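Local coordinates for protein amine Dehydrogenase (Pseudomonas putida, PDB 1JMX) that binds two haem c groups and probably transfers electrons as the alpha subunit of a quinohaemoprotein amine dehydrogenase, at residues D195-M200 with A217-T222; E299-L304 with L331-A336; A461-V466 with H480-V485. All blocks are in the same frame, centred on the assembly; numbering follows the deposited sequence.

Interaction 1: residues D195-M200 with A217-T222; sequences DVRGVM and AYADGT
One face of the Y218 ring takes V196 CG2, a CH-pi contact 4.0 Å from the ring centroid and almost on the normal, while T222 O lies in plane at the ring edge. F224 meets this ring nearly at right angles, and K193 adds a cation-pi contact. V196 presents the methyl because CG2 stands anti to its backbone N; V196 and Y218 face each other as an antiparallel non-hydrogen-bonded pair, both buried. On the other face of the sheet, the R197 chain bends at chi2 (-76°) and again at chi3, carrying its guanidinium over the turn, so that A219 CA and Y218 C lie over one of its faces, with R197 NH2 3.8 Å from A219 CA. Q290 OE1 accepts from R197 NE, which would help hold the guanidinium in this orientation. R197 N to A217 O and A217 N to R197 O, each 3.1 Å, form the hydrogen-bonded pair. A219 N reaches D195 O at 2.9 Å, from above the carbonyl plane. The small A219 suits a spot beneath the guanidinium, and G221 suits its backbone angles, where a CB would press on D220 O. The type I turn Y218-G221 follows strand 209-218, hairpin partner of 194-204 in the eight-stranded antiparallel barrel.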
ATOM      1  N   ASP A 195       3.519 -27.216  16.675  1.00 19.97           N
ATOM      2  CA  ASP A 195       3.091 -28.270  15.770  1.00 18.95           C
ATOM      3  C   ASP A 195       1.641 -28.663  15.954  1.00 17.97           C
ATOM      4  O   ASP A 195       1.052 -28.452  17.005  1.00 18.86           O
ATOM      5  CB  ASP A 195       3.984 -29.503  15.927  1.00 18.98           C
ATOM      6  CG  ASP A 195       5.371 -29.300  15.352  1.00 21.18           C
ATOM      7  OD1 ASP A 195       6.341 -29.880  15.888  1.00 21.41           O
ATOM      8  OD2 ASP A 195       5.502 -28.568  14.349  1.00 24.13           O
ATOM      9  N   VAL A 196       1.073 -29.220  14.894  1.00 17.89           N
ATOM     10  CA  VAL A 196      -0.309 -29.660  14.881  1.00 17.83           C
ATOM     11  C   VAL A 196      -0.352 -30.905  13.999  1.00 17.24           C
ATOM     12  O   VAL A 196       0.442 -31.046  13.066  1.00 16.57           O
ATOM     13  CB  VAL A 196      -1.250 -28.547  14.316  1.00 17.61           C
ATOM     14  CG1 VAL A 196      -1.083 -28.398  12.825  1.00 16.83           C
ATOM     15  CG2 VAL A 196      -2.693 -28.833  14.664  1.00 18.52           C
ATOM     16  N   ARG A 197      -1.234 -31.836  14.343  1.00 19.00           N
ATOM     17  CA  ARG A 197      -1.378 -33.070  13.581  1.00 19.87           C
ATOM     18  C   ARG A 197      -2.760 -33.640  13.815  1.00 19.18           C
ATOM     19  O   ARG A 197      -3.376 -33.389  14.849  1.00 18.84           O
ATOM     20  CB  ARG A 197      -0.313 -34.101  13.979  1.00 20.60           C
ATOM     21  CG  ARG A 197      -0.656 -34.977  15.193  1.00 24.05           C
ATOM     22  CD  ARG A 197      -0.511 -34.253  16.514  1.00 25.63           C
ATOM     23  NE  ARG A 197       0.888 -34.005  16.845  1.00 28.23           N
ATOM     24  CZ  ARG A 197       1.384 -34.037  18.081  1.00 30.22           C
ATOM     25  NH1 ARG A 197       0.596 -34.317  19.116  1.00 30.61           N
ATOM     26  NH2 ARG A 197       2.666 -33.762  18.290  1.00 30.78           N
ATOM     27  N   GLY A 198      -3.247 -34.402  12.845  1.00 19.00           N
ATOM     28  CA  GLY A 198      -4.561 -34.997  12.978  1.00 18.65           C
ATOM     29  C   GLY A 198      -5.058 -35.628  11.696  1.00 19.21           C
ATOM     30  O   GLY A 198      -4.280 -35.953  10.797  1.00 18.50           O
ATOM     31  N   VAL A 199      -6.371 -35.798  11.614  1.00 20.76           N
ATOM     32  CA  VAL A 199      -7.005 -36.392  10.447  1.00 21.19           C
ATOM     33  C   VAL A 199      -8.164 -35.530   9.976  1.00 19.83           C
ATOM     34  O   VAL A 199      -8.994 -35.082  10.759  1.00 19.50           O
ATOM     35  CB  VAL A 199      -7.499 -37.845  10.736  1.00 22.47           C
ATOM     36  CG1 VAL A 199      -8.253 -38.404   9.530  1.00 23.77           C
ATOM     37  CG2 VAL A 199      -6.313 -38.745  11.045  1.00 22.69           C
ATOM     38  N   MET A 200      -8.175 -35.273   8.680  1.00 19.28           N
ATOM     39  CA  MET A 200      -9.214 -34.487   8.070  1.00 19.69           C
ATOM     40  C   MET A 200     -10.045 -35.417   7.210  1.00 18.95           C
ATOM     41  O   MET A 200      -9.536 -36.095   6.320  1.00 18.77           O
ATOM     42  CB  MET A 200      -8.613 -33.368   7.225  1.00 19.32           C
ATOM     43  CG  MET A 200      -9.650 -32.396   6.693  1.00 21.34           C
ATOM     44  SD  MET A 200      -8.910 -31.004   5.817  1.00 22.10           S
ATOM     45  CE  MET A 200      -8.390 -31.767   4.286  1.00 18.65           C
ATOM     46  N   ALA A 217      -4.829 -32.148  17.256  1.00 22.37           N
ATOM     47  CA  ALA A 217      -4.392 -31.327  18.374  1.00 22.51           C
ATOM     48  C   ALA A 217      -3.009 -30.792  18.096  1.00 22.51           C
ATOM     49  O   ALA A 217      -2.333 -31.240  17.170  1.00 22.41           O
ATOM     50  CB  ALA A 217      -4.375 -32.149  19.659  1.00 21.64           C
ATOM     51  N   TYR A 218      -2.609 -29.799  18.885  1.00 24.49           N
ATOM     52  CA  TYR A 218      -1.283 -29.211  18.774  1.00 25.10           C
ATOM     53  C   TYR A 218      -0.368 -30.036  19.661  1.00 25.55           C
ATOM     54  O   TYR A 218      -0.841 -30.842  20.468  1.00 26.62           O
ATOM     55  CB  TYR A 218      -1.291 -27.763  19.247  1.00 25.35           C
ATOM     56  CG  TYR A 218      -1.920 -26.797  18.271  1.00 26.05           C
ATOM     57  CD1 TYR A 218      -1.133 -26.098  17.355  1.00 26.79           C
ATOM     58  CD2 TYR A 218      -3.290 -26.545  18.291  1.00 25.47           C
ATOM     59  CE1 TYR A 218      -1.691 -25.169  16.488  1.00 27.76           C
ATOM     60  CE2 TYR A 218      -3.860 -25.615  17.432  1.00 27.71           C
ATOM     61  CZ  TYR A 218      -3.055 -24.931  16.532  1.00 29.08           C
ATOM     62  OH  TYR A 218      -3.615 -24.008  15.674  1.00 31.37           O
ATOM     63  N   ALA A 219       0.937 -29.840  19.509  1.00 26.22           N
ATOM     64  CA  ALA A 219       1.912 -30.572  20.300  1.00 26.75           C
ATOM     65  C   ALA A 219       1.779 -30.262  21.792  1.00 28.55           C
ATOM     66  O   ALA A 219       2.137 -31.096  22.631  1.00 28.67           O
ATOM     67  CB  ALA A 219       3.316 -30.266  19.817  1.00 25.57           C
ATOM     68  N   ASP A 220       1.224 -29.093  22.119  1.00 29.06           N
ATOM     69  CA  ASP A 220       1.057 -28.689  23.516  1.00 29.95           C
ATOM     70  C   ASP A 220      -0.237 -29.187  24.182  1.00 30.91           C
ATOM     71  O   ASP A 220      -0.537 -28.824  25.327  1.00 32.31           O
ATOM     72  CB  ASP A 220       1.158 -27.164  23.646  1.00 30.17           C
ATOM     73  CG  ASP A 220      -0.027 -26.443  23.044  1.00 30.95           C
ATOM     74  OD1 ASP A 220      -0.148 -25.215  23.250  1.00 31.30           O
ATOM     75  OD2 ASP A 220      -0.838 -27.101  22.365  1.00 31.57           O
ATOM     76  N   GLY A 221      -1.024 -29.974  23.455  1.00 31.18           N
ATOM     77  CA  GLY A 221      -2.256 -30.504  24.020  1.00 31.21           C
ATOM     78  C   GLY A 221      -3.543 -29.746  23.733  1.00 30.88           C
ATOM     79  O   GLY A 221      -4.626 -30.235  24.077  1.00 31.03           O
ATOM     80  N   THR A 222      -3.440 -28.540  23.173  1.00 29.94           N
ATOM     81  CA  THR A 222      -4.632 -27.762  22.844  1.00 30.02           C
ATOM     82  C   THR A 222      -5.283 -28.458  21.629  1.00 29.07           C
ATOM     83  O   THR A 222      -4.603 -28.840  20.675  1.00 28.80           O
ATOM     84  CB  THR A 222      -4.285 -26.257  22.568  1.00 30.98           C
ATOM     85  OG1 THR A 222      -5.468 -25.515  22.238  1.00 33.71           O
ATOM     86  CG2 THR A 222      -3.358 -26.133  21.438  1.00 33.50           C
TER

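Interaction 2: residues E299-L304 with L331-A336; sequences ESEITL and LVRLKA
Two neighbouring strands of a mixed sheet pair here in antiparallel fashion, within a domain of the immunoglobulin-like E-set class. Six backbone hydrogen bonds join S300 with A336, I302 with L334 and L304 with V332; L304 N to V332 O, at 2.7 Å, is the shortest. These three pairs share one face, where hydrocarbon suits the burial of I302, L304, V332, L334 and A336. L334 CG takes the crowded position between backbone N and carbonyl carbon (chi1 49°), which brings it 3.4 Å from I302 O and splits its methyls: CD1 meets I302 CB and CD2 meets L304 CD2, each at 3.9 Å. The opposite face is more polar. E301, with CG anti to its backbone N and a bend at chi2, lays its carboxylate at the edge of the R333 guanidinium, the planes 81° apart. The salt bridge from E301 OE2 to R333 NE is long, 3.7 Å; the main partner of the guanidinium is E326, which bridges to NH1. An alanine here in place of E301 removes the carboxylate, and R333, still bridged to E326, would probably be somewhat less restrained. Threonine, beta-branched, suits the strand at T303, though OG1 is buried without a polar partner and instead meets L331 CD2 at 3.2 Å. The arrangement is that of adjacent antiparallel strands in an Ig-like E-set sheet, the I302 and L334 face mainly apolar.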
ATOM      1  N   GLU A 299      15.752 -37.099  26.999  1.00 36.68           N
ATOM      2  CA  GLU A 299      14.546 -37.918  26.971  1.00 37.44           C
ATOM      3  C   GLU A 299      13.452 -37.029  26.370  1.00 37.34           C
ATOM      4  O   GLU A 299      13.236 -35.898  26.837  1.00 36.76           O
ATOM      5  CB  GLU A 299      14.160 -38.304  28.406  1.00 39.63           C
ATOM      6  CG  GLU A 299      14.242 -39.795  28.721  1.00 42.12           C
ATOM      7  CD  GLU A 299      12.944 -40.534  28.413  1.00 43.80           C
ATOM      8  OE1 GLU A 299      12.932 -41.378  27.487  1.00 44.60           O
ATOM      9  OE2 GLU A 299      11.935 -40.281  29.113  1.00 43.64           O
ATOM     10  N   SER A 300      12.762 -37.532  25.345  1.00 35.85           N
ATOM     11  CA  SER A 300      11.715 -36.745  24.703  1.00 34.42           C
ATOM     12  C   SER A 300      10.599 -37.569  24.089  1.00 32.30           C
ATOM     13  O   SER A 300      10.835 -38.650  23.543  1.00 30.78           O
ATOM     14  CB  SER A 300      12.324 -35.845  23.622  1.00 35.48           C
ATOM     15  OG  SER A 300      11.321 -35.167  22.887  1.00 36.32           O
ATOM     16  N   GLU A 301       9.381 -37.040  24.194  1.00 31.42           N
ATOM     17  CA  GLU A 301       8.203 -37.683  23.631  1.00 31.41           C
ATOM     18  C   GLU A 301       8.133 -37.239  22.174  1.00 29.99           C
ATOM     19  O   GLU A 301       7.958 -36.053  21.886  1.00 30.45           O
ATOM     20  CB  GLU A 301       6.947 -37.235  24.382  1.00 34.61           C
ATOM     21  CG  GLU A 301       5.756 -38.217  24.331  1.00 40.24           C
ATOM     22  CD  GLU A 301       4.817 -38.007  23.145  1.00 43.44           C
ATOM     23  OE1 GLU A 301       4.154 -36.936  23.079  1.00 45.64           O
ATOM     24  OE2 GLU A 301       4.717 -38.929  22.294  1.00 45.78           O
ATOM     25  N   ILE A 302       8.373 -38.174  21.263  1.00 26.93           N
ATOM     26  CA  ILE A 302       8.324 -37.875  19.848  1.00 25.05           C
ATOM     27  C   ILE A 302       7.144 -38.592  19.217  1.00 25.72           C
ATOM     28  O   ILE A 302       6.852 -39.741  19.538  1.00 25.28           O
ATOM     29  CB  ILE A 302       9.608 -38.313  19.144  1.00 24.33           C
ATOM     30  CG1 ILE A 302      10.785 -37.499  19.666  1.00 24.67           C
ATOM     31  CG2 ILE A 302       9.483 -38.141  17.649  1.00 23.72           C
ATOM     32  CD1 ILE A 302      12.089 -37.803  18.961  1.00 26.91           C
ATOM     33  N   THR A 303       6.451 -37.896  18.329  1.00 25.23           N
ATOM     34  CA  THR A 303       5.320 -38.478  17.639  1.00 24.95           C
ATOM     35  C   THR A 303       5.510 -38.367  16.128  1.00 24.20           C
ATOM     36  O   THR A 303       5.973 -37.354  15.620  1.00 23.85           O
ATOM     37  CB  THR A 303       3.977 -37.870  18.110  1.00 25.48           C
ATOM     38  OG1 THR A 303       3.151 -37.573  16.977  1.00 28.38           O
ATOM     39  CG2 THR A 303       4.193 -36.625  18.951  1.00 24.81           C
ATOM     40  N   LEU A 304       5.264 -39.474  15.436  1.00 24.35           N
ATOM     41  CA  LEU A 304       5.393 -39.546  13.987  1.00 23.97           C
ATOM     42  C   LEU A 304       4.017 -39.399  13.359  1.00 23.40           C
ATOM     43  O   LEU A 304       3.044 -39.998  13.817  1.00 23.48           O
ATOM     44  CB  LEU A 304       6.031 -40.876  13.566  1.00 25.67           C
ATOM     45  CG  LEU A 304       7.507 -41.123  13.907  1.00 27.85           C
ATOM     46  CD1 LEU A 304       8.366 -39.999  13.329  1.00 28.55           C
ATOM     47  CD2 LEU A 304       7.708 -41.227  15.412  1.00 29.51           C
ATOM     48  N   LEU A 331      -0.622 -42.069  13.274  1.00 28.70           N
ATOM     49  CA  LEU A 331       0.071 -41.418  14.375  1.00 29.21           C
ATOM     50  C   LEU A 331       0.768 -42.433  15.277  1.00 29.94           C
ATOM     51  O   LEU A 331       0.140 -43.353  15.807  1.00 28.95           O
ATOM     52  CB  LEU A 331      -0.933 -40.593  15.193  1.00 30.05           C
ATOM     53  CG  LEU A 331      -0.461 -39.312  15.895  1.00 31.70           C
ATOM     54  CD1 LEU A 331      -1.633 -38.651  16.609  1.00 32.07           C
ATOM     55  CD2 LEU A 331       0.638 -39.625  16.886  1.00 32.88           C
ATOM     56  N   VAL A 332       2.074 -42.260  15.446  1.00 29.69           N
ATOM     57  CA  VAL A 332       2.859 -43.139  16.302  1.00 29.42           C
ATOM     58  C   VAL A 332       3.533 -42.299  17.384  1.00 29.28           C
ATOM     59  O   VAL A 332       4.365 -41.457  17.083  1.00 29.29           O
ATOM     60  CB  VAL A 332       3.932 -43.915  15.486  1.00 29.55           C
ATOM     61  CG1 VAL A 332       4.759 -44.816  16.402  1.00 28.86           C
ATOM     62  CG2 VAL A 332       3.256 -44.757  14.397  1.00 29.20           C
ATOM     63  N   ARG A 333       3.098 -42.467  18.630  1.00 29.80           N
ATOM     64  CA  ARG A 333       3.681 -41.734  19.757  1.00 30.85           C
ATOM     65  C   ARG A 333       4.676 -42.607  20.508  1.00 31.45           C
ATOM     66  O   ARG A 333       4.389 -43.767  20.823  1.00 32.13           O
ATOM     67  CB  ARG A 333       2.600 -41.267  20.718  1.00 31.92           C
ATOM     68  CG  ARG A 333       1.762 -40.142  20.185  1.00 34.70           C
ATOM     69  CD  ARG A 333       0.647 -39.842  21.143  1.00 38.12           C
ATOM     70  NE  ARG A 333       1.157 -39.776  22.511  1.00 43.02           N
ATOM     71  CZ  ARG A 333       0.582 -40.373  23.557  1.00 45.67           C
ATOM     72  NH1 ARG A 333      -0.534 -41.091  23.397  1.00 46.28           N
ATOM     73  NH2 ARG A 333       1.120 -40.244  24.770  1.00 46.87           N
ATOM     74  N   LEU A 334       5.840 -42.048  20.810  1.00 31.08           N
ATOM     75  CA  LEU A 334       6.861 -42.803  21.509  1.00 30.83           C
ATOM     76  C   LEU A 334       7.735 -41.963  22.409  1.00 30.91           C
ATOM     77  O   LEU A 334       7.750 -40.733  22.334  1.00 29.99           O
ATOM     78  CB  LEU A 334       7.720 -43.587  20.508  1.00 30.82           C
ATOM     79  CG  LEU A 334       8.284 -42.843  19.290  1.00 31.62           C
ATOM     80  CD1 LEU A 334       9.619 -42.176  19.632  1.00 31.28           C
ATOM     81  CD2 LEU A 334       8.476 -43.831  18.150  1.00 31.77           C
ATOM     82  N   LYS A 335       8.403 -42.642  23.325  1.00 31.05           N
ATOM     83  CA  LYS A 335       9.314 -41.980  24.235  1.00 30.77           C
ATOM     84  C   LYS A 335      10.667 -42.348  23.665  1.00 29.79           C
ATOM     85  O   LYS A 335      10.891 -43.503  23.293  1.00 29.22           O
ATOM     86  CB  LYS A 335       9.175 -42.543  25.646  1.00 31.46           C
ATOM     87  CG  LYS A 335       9.752 -41.635  26.698  1.00 33.91           C
ATOM     88  CD  LYS A 335       8.822 -40.462  26.956  1.00 36.74           C
ATOM     89  CE  LYS A 335       7.528 -40.925  27.638  1.00 37.96           C
ATOM     90  NZ  LYS A 335       6.613 -39.782  27.969  1.00 38.75           N
ATOM     91  N   ALA A 336      11.545 -41.367  23.526  1.00 29.53           N
ATOM     92  CA  ALA A 336      12.859 -41.647  22.982  1.00 29.81           C
ATOM     93  C   ALA A 336      13.915 -41.095  23.901  1.00 30.70           C
ATOM     94  O   ALA A 336      13.644 -40.230  24.739  1.00 29.55           O
ATOM     95  CB  ALA A 336      13.003 -41.050  21.597  1.00 29.43           C
TER

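Interaction 3: residues A461-V466 with H480-V485; sequences AGNLKV and HMIVTV
N463 and H480 both hold CG anti to the backbone N (chi1 -160° and -173°), and since both already lie on one face of the sheet, these torsions bring their ends together diagonally, N463 being paired with I482 and H480 with K465. H480 NE2 donates to N463 OD1 at 2.7 Å, with a nearly straight 173° at the hydrogen, so NE2 carries a proton. The bond lies in the amide's carbonyl plane and in the ring plane, and the amide and ring are nearly coplanar. L464 O sits at the same ring's edge, 3.2 Å from H480 CD2. F421 stacks on the ring and F374 meets it edge-to-face, which restrains its rotation. The backbones form a beta hairpin, with G462 bonded to V483 and L464 to M481 in both directions; M481 N to L464 O is 2.9 Å. On the other face, the extended M481 chain bends at chi3 and brings CE to L464 CD1 at 3.6 Å, the two side chains lying alongside. Methionine suits the place because its long unbranched chain carries CE to L464 while M481 CB meets V466 CG2 at 3.7 Å. F443 packs against L464, M481 and V483, while another protein chain of the assembly packs against N463 and I482.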
ATOM      1  N   ALA A 461       2.989   3.338  16.572  1.00 13.03           N
ATOM      2  CA  ALA A 461       3.860   2.691  15.607  1.00 13.82           C
ATOM      3  C   ALA A 461       5.265   2.626  16.216  1.00 14.32           C
ATOM      4  O   ALA A 461       5.553   3.321  17.192  1.00 14.47           O
ATOM      5  CB  ALA A 461       3.877   3.490  14.297  1.00 14.49           C
ATOM      6  N   GLY A 462       6.125   1.780  15.655  1.00 14.41           N
ATOM      7  CA  GLY A 462       7.476   1.656  16.168  1.00 13.54           C
ATOM      8  C   GLY A 462       8.436   0.865  15.301  1.00 14.04           C
ATOM      9  O   GLY A 462       8.025   0.065  14.463  1.00 13.57           O
ATOM     10  N   ASN A 463       9.725   1.130  15.486  1.00 13.58           N
ATOM     11  CA  ASN A 463      10.787   0.447  14.757  1.00 14.09           C
ATOM     12  C   ASN A 463      11.460  -0.405  15.835  1.00 14.43           C
ATOM     13  O   ASN A 463      12.236   0.101  16.650  1.00 14.07           O
ATOM     14  CB  ASN A 463      11.753   1.482  14.170  1.00 13.39           C
ATOM     15  CG  ASN A 463      12.581   0.931  13.044  1.00 12.71           C
ATOM     16  OD1 ASN A 463      12.555  -0.264  12.773  1.00 14.26           O
ATOM     17  ND2 ASN A 463      13.325   1.799  12.380  1.00 14.64           N
ATOM     18  N   LEU A 464      11.120  -1.690  15.855  1.00 14.47           N
ATOM     19  CA  LEU A 464      11.609  -2.608  16.874  1.00 14.71           C
ATOM     20  C   LEU A 464      12.585  -3.723  16.495  1.00 15.39           C
ATOM     21  O   LEU A 464      12.627  -4.212  15.366  1.00 16.03           O
ATOM     22  CB  LEU A 464      10.410  -3.223  17.603  1.00 14.07           C
ATOM     23  CG  LEU A 464       9.411  -2.255  18.240  1.00 12.85           C
ATOM     24  CD1 LEU A 464       8.299  -3.042  18.908  1.00 13.35           C
ATOM     25  CD2 LEU A 464      10.117  -1.353  19.253  1.00 13.82           C
ATOM     26  N   LYS A 465      13.356  -4.131  17.493  1.00 17.12           N
ATOM     27  CA  LYS A 465      14.335  -5.196  17.364  1.00 18.30           C
ATOM     28  C   LYS A 465      13.775  -6.328  18.211  1.00 16.55           C
ATOM     29  O   LYS A 465      13.501  -6.147  19.393  1.00 16.88           O
ATOM     30  CB  LYS A 465      15.696  -4.735  17.897  1.00 20.76           C
ATOM     31  CG  LYS A 465      16.858  -5.593  17.447  1.00 25.91           C
ATOM     32  CD  LYS A 465      18.185  -4.839  17.511  1.00 30.28           C
ATOM     33  CE  LYS A 465      18.516  -4.376  18.934  1.00 33.68           C
ATOM     34  NZ  LYS A 465      19.939  -3.896  19.047  1.00 36.79           N
ATOM     35  N   VAL A 466      13.524  -7.459  17.571  1.00 16.09           N
ATOM     36  CA  VAL A 466      12.964  -8.627  18.236  1.00 16.96           C
ATOM     37  C   VAL A 466      14.069  -9.557  18.732  1.00 17.80           C
ATOM     38  O   VAL A 466      14.759 -10.185  17.932  1.00 17.07           O
ATOM     39  CB  VAL A 466      12.022  -9.380  17.272  1.00 17.29           C
ATOM     40  CG1 VAL A 466      11.536 -10.674  17.891  1.00 20.10           C
ATOM     41  CG2 VAL A 466      10.842  -8.484  16.906  1.00 17.98           C
ATOM     42  N   HIS A 480      13.898  -8.141  13.089  1.00 14.98           N
ATOM     43  CA  HIS A 480      13.489  -6.761  12.871  1.00 13.52           C
ATOM     44  C   HIS A 480      12.003  -6.697  12.579  1.00 13.00           C
ATOM     45  O   HIS A 480      11.515  -7.327  11.642  1.00 12.76           O
ATOM     46  CB  HIS A 480      14.270  -6.151  11.703  1.00 12.27           C
ATOM     47  CG  HIS A 480      14.029  -4.684  11.507  1.00 11.36           C
ATOM     48  ND1 HIS A 480      14.445  -4.008  10.381  1.00 10.77           N
ATOM     49  CD2 HIS A 480      13.437  -3.762  12.300  1.00 10.20           C
ATOM     50  CE1 HIS A 480      14.123  -2.733  10.489  1.00 10.56           C
ATOM     51  NE2 HIS A 480      13.511  -2.559  11.645  1.00 11.29           N
ATOM     52  N   MET A 481      11.294  -5.919  13.386  1.00 13.65           N
ATOM     53  CA  MET A 481       9.864  -5.745  13.216  1.00 13.30           C
ATOM     54  C   MET A 481       9.481  -4.271  13.211  1.00 13.40           C
ATOM     55  O   MET A 481       9.995  -3.477  13.994  1.00 13.83           O
ATOM     56  CB  MET A 481       9.100  -6.465  14.332  1.00 13.66           C
ATOM     57  CG  MET A 481       7.593  -6.242  14.284  1.00 15.16           C
ATOM     58  SD  MET A 481       6.694  -6.888  15.692  1.00 15.94           S
ATOM     59  CE  MET A 481       7.433  -5.963  17.022  1.00 13.49           C
ATOM     60  N   ILE A 482       8.597  -3.908  12.291  1.00 14.00           N
ATOM     61  CA  ILE A 482       8.093  -2.543  12.201  1.00 13.14           C
ATOM     62  C   ILE A 482       6.585  -2.608  12.445  1.00 12.90           C
ATOM     63  O   ILE A 482       5.883  -3.413  11.834  1.00 12.29           O
ATOM     64  CB  ILE A 482       8.377  -1.902  10.816  1.00 12.62           C
ATOM     65  CG1 ILE A 482       9.860  -1.569  10.678  1.00 12.14           C
ATOM     66  CG2 ILE A 482       7.547  -0.647  10.631  1.00 11.77           C
ATOM     67  CD1 ILE A 482      10.240  -1.108   9.310  1.00 13.60           C
ATOM     68  N   VAL A 483       6.116  -1.829  13.414  1.00 12.36           N
ATOM     69  CA  VAL A 483       4.699  -1.766  13.730  1.00 11.91           C
ATOM     70  C   VAL A 483       4.200  -0.507  13.049  1.00 12.35           C
ATOM     71  O   VAL A 483       4.665   0.588  13.361  1.00 11.89           O
ATOM     72  CB  VAL A 483       4.451  -1.632  15.244  1.00 10.79           C
ATOM     73  CG1 VAL A 483       2.964  -1.658  15.535  1.00 12.45           C
ATOM     74  CG2 VAL A 483       5.159  -2.743  16.000  1.00 11.42           C
ATOM     75  N   THR A 484       3.329  -0.669  12.057  1.00 14.41           N
ATOM     76  CA  THR A 484       2.773   0.477  11.341  1.00 15.90           C
ATOM     77  C   THR A 484       1.274   0.649  11.330  1.00 14.26           C
ATOM     78  O   THR A 484       0.545  -0.002  12.078  1.00 12.57           O
ATOM     79  CB  THR A 484       3.221   0.569   9.876  1.00 18.13           C
ATOM     80  OG1 THR A 484       3.410  -0.740   9.311  1.00 20.91           O
ATOM     81  CG2 THR A 484       4.417   1.412   9.791  1.00 20.16           C
ATOM     82  N   VAL A 485       0.850   1.539  10.436  1.00 12.56           N
ATOM     83  CA  VAL A 485      -0.532   1.913  10.234  1.00 11.69           C
ATOM     84  C   VAL A 485      -1.362   0.894   9.453  1.00 11.48           C
ATOM     85  O   VAL A 485      -0.838   0.009   8.779  1.00 10.45           O
ATOM     86  CB  VAL A 485      -0.595   3.294   9.537  1.00 11.54           C
ATOM     87  CG1 VAL A 485       0.222   4.309  10.336  1.00  9.23           C
ATOM     88  CG2 VAL A 485      -0.063   3.196   8.111  1.00  9.56           C
TER

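From the N terminus, interaction 1 comes first, closing a loop of 16 residues within the hairpin of strands 194-204 and 209-218 in the barrel. Interaction 2 follows, spanning 26 residues that include strand 319-327, the strand paired with 331-338 at the sheet's edge. Interaction 3 closes the hairpin of 462-470 and 476-484, with 13 residues between its two segments. The three are in series, none enclosing or crossing another, and each lies in a different domain of the subunit (II, III and IV). Interactions 1 and 2 nevertheless touch, since R197 packs against T303 and L331, joining the barrel to the seven-stranded sheet of domain III. Interaction 3 stands apart, its nearest atoms about 18 Å from interaction 1 and about 25 Å from interaction 2.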